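Local coordinates for DUF3501 family protein (Burkholderia pseudomallei K96243, PDB 3FJV), which is of unknown function and belongs to the DUF3501 family of uncharacterised proteins, at the interface of chains A and B. Numbering follows the deposited sequence. Chains: chain A/B, uncharacterized novel protein.

The interface of chains A and B. Residues chain A 54, 57-58, 61, 77; chain B 95, 99-100, 103, 107.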
loop_
_atom_site.group_PDB
_atom_site.type_symbol
_atom_site.label_atom_id
_atom_site.label_comp_id
_atom_site.label_asym_id
_atom_site.label_seq_id
_atom_site.Cartn_x
_atom_site.Cartn_y
_atom_site.Cartn_z
ATOM N N GLN A 54 13.360 -12.122 -0.733
ATOM C CA GLN A 54 12.546 -11.073 -1.256
ATOM C C GLN A 54 13.245 -10.371 -2.416
ATOM O O GLN A 54 12.584 -9.978 -3.378
ATOM C CB GLN A 54 12.169 -10.067 -0.160
ATOM C CG GLN A 54 11.043 -10.575 0.725
ATOM C CD GLN A 54 10.851 -9.746 1.960
ATOM O OE1 GLN A 54 11.303 -10.123 3.084
ATOM N NE2 GLN A 54 10.221 -8.617 1.789
ATOM N N GLU A 57 13.131 -12.493 -5.464
ATOM C CA GLU A 57 11.772 -12.476 -5.966
ATOM C C GLU A 57 11.454 -11.184 -6.747
ATOM O O GLU A 57 10.949 -11.227 -7.876
ATOM C CB GLU A 57 10.778 -12.705 -4.808
ATOM C CG GLU A 57 10.564 -14.191 -4.403
ATOM C CD GLU A 57 10.003 -15.011 -5.530
ATOM O OE1 GLU A 57 8.881 -14.696 -5.977
ATOM O OE2 GLU A 57 10.689 -15.927 -6.015
HETATM N N MSE A 58 11.859 -10.056 -6.199
HETATM C CA MSE A 58 11.668 -8.808 -6.898
HETATM C C MSE A 58 12.401 -8.766 -8.240
HETATM O O MSE A 58 11.810 -8.413 -9.263
HETATM C CB MSE A 58 12.143 -7.618 -6.056
HETATM C CG MSE A 58 11.908 -6.200 -6.733
HETATM SE SE MSE A 58 10.123 -5.554 -6.738
HETATM C CE MSE A 58 10.145 -4.474 -5.096
ATOM N N ILE A 61 10.654 -11.231 -10.846
ATOM C CA ILE A 61 9.366 -10.807 -11.347
ATOM C C ILE A 61 9.512 -9.580 -12.261
ATOM O O ILE A 61 8.848 -9.519 -13.286
ATOM C CB ILE A 61 8.373 -10.506 -10.181
ATOM C CG1 ILE A 61 7.942 -11.834 -9.529
ATOM C CG2 ILE A 61 7.147 -9.800 -10.714
ATOM C CD1 ILE A 61 7.253 -11.691 -8.084
ATOM N N TYR A 77 15.519 -2.660 0.246
ATOM C CA TYR A 77 15.312 -3.650 1.296
ATOM C C TYR A 77 16.254 -3.552 2.515
ATOM O O TYR A 77 16.035 -4.252 3.501
ATOM C CB TYR A 77 15.336 -5.082 0.712
ATOM C CG TYR A 77 14.062 -5.441 -0.073
ATOM C CD1 TYR A 77 12.952 -5.961 0.572
ATOM C CD2 TYR A 77 13.981 -5.254 -1.454
ATOM C CE1 TYR A 77 11.805 -6.309 -0.135
ATOM C CE2 TYR A 77 12.877 -5.591 -2.151
ATOM C CZ TYR A 77 11.774 -6.143 -1.491
ATOM O OH TYR A 77 10.619 -6.461 -2.165
ATOM N N TYR B 95 2.001 -3.882 -7.162
ATOM C CA TYR B 95 3.050 -4.823 -7.463
ATOM C C TYR B 95 2.491 -6.220 -7.280
ATOM O O TYR B 95 1.342 -6.390 -6.832
ATOM C CB TYR B 95 4.305 -4.582 -6.567
ATOM C CG TYR B 95 5.100 -3.403 -7.062
ATOM C CD1 TYR B 95 4.628 -2.085 -6.888
ATOM C CD2 TYR B 95 6.360 -3.579 -7.648
ATOM C CE1 TYR B 95 5.371 -1.001 -7.362
ATOM C CE2 TYR B 95 7.095 -2.512 -8.098
ATOM C CZ TYR B 95 6.595 -1.246 -7.962
ATOM O OH TYR B 95 7.340 -0.213 -8.446
ATOM N N THR B 99 4.339 -6.474 -0.156
ATOM C CA THR B 99 5.656 -6.169 0.424
ATOM C C THR B 99 6.533 -5.529 -0.647
ATOM O O THR B 99 7.293 -4.655 -0.338
ATOM C CB THR B 99 6.329 -7.361 1.086
ATOM O OG1 THR B 99 6.558 -8.408 0.120
ATOM C CG2 THR B 99 5.454 -7.865 2.284
ATOM N N GLN B 100 6.408 -5.962 -1.895
ATOM C CA GLN B 100 7.148 -5.326 -2.996
ATOM C C GLN B 100 6.637 -3.926 -3.236
ATOM O O GLN B 100 7.424 -2.995 -3.432
ATOM C CB GLN B 100 7.075 -6.181 -4.285
ATOM C CG GLN B 100 7.769 -7.489 -4.182
ATOM C CD GLN B 100 7.543 -8.396 -5.399
ATOM O OE1 GLN B 100 6.691 -8.103 -6.225
ATOM N NE2 GLN B 100 8.303 -9.499 -5.495
ATOM N N ALA B 103 8.298 -1.818 -0.673
ATOM C CA ALA B 103 9.714 -1.690 -1.031
ATOM C C ALA B 103 9.963 -0.701 -2.188
ATOM O O ALA B 103 11.099 -0.311 -2.392
ATOM C CB ALA B 103 10.323 -3.097 -1.437
ATOM N N ARG B 107 11.136 5.082 -3.769
ATOM C CA ARG B 107 11.583 5.478 -5.104
ATOM C C ARG B 107 10.528 6.227 -5.895
ATOM O O ARG B 107 10.881 6.948 -6.808
ATOM C CB ARG B 107 12.043 4.285 -5.926
ATOM C CG ARG B 107 13.440 3.901 -5.574
ATOM C CD ARG B 107 13.797 2.480 -6.041
ATOM N NE ARG B 107 13.113 1.408 -5.308
ATOM C CZ ARG B 107 13.106 0.134 -5.702
ATOM N NH1 ARG B 107 13.744 -0.226 -6.803
ATOM N NH2 ARG B 107 12.470 -0.791 -4.985
HETATM O O HOH W 1 9.898 -9.896 -2.930
HETATM O O HOH W 2 9.089 -8.255 -0.813
#
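Helix 98-104 of chain B lies against helix 48-62 and the end of helix 67-77 of chain A, so that B:Gln100 lies across A:Met58 and the hydroxyl end of A:Tyr77. The B:Gln100 side chain is extended (chi2 173°) and reaches along A:Met58, the two chains running antiparallel, side by side. The selenomethionine A:Met58, bent along its chain, brings its methyl CE to 3.6 Å from CB of B:Gln100, while SE rides beside CB and CG. At the far end the amide NE2 of B:Gln100 comes 3.6 Å from CD1 of A:Ile61. On the other flank the methyl CB of B:Ala103 sits over one face of the A:Tyr77 ring, displaced toward the phenol rim and 3.4 Å from CZ, a CH-pi contact. The ring stands nearly upright to the B:Gln100 amide, their planes 81° apart.

Polar contact between the chains in this patch passes through two linked waters. Water 1 accepts from NE2 of B:Gln100 at 3.0 Å and also meets the main-chain O of A:Gln54. Water 2 has four polar partners: water 1, the phenol OH of A:Tyr77, the amide NE2 of A:Gln54, which donates to it, and the hydroxyl OG1 of B:Thr99, which chi1 (61°) sets between its own backbone N and carbonyl carbon. Water 2 O lies 2.7 Å from B:Thr99 OG1. Behind the contact, NH2 of B:Arg107 donates to O of B:Ala103 at 3.0 Å, tying the following 3-10 turn to the helix. The patch is one part of an interface that is not an exact two-fold and may be a crystal contact; it pairs the helical part of chain A with a short helix projecting from the strand-rich part of chain B.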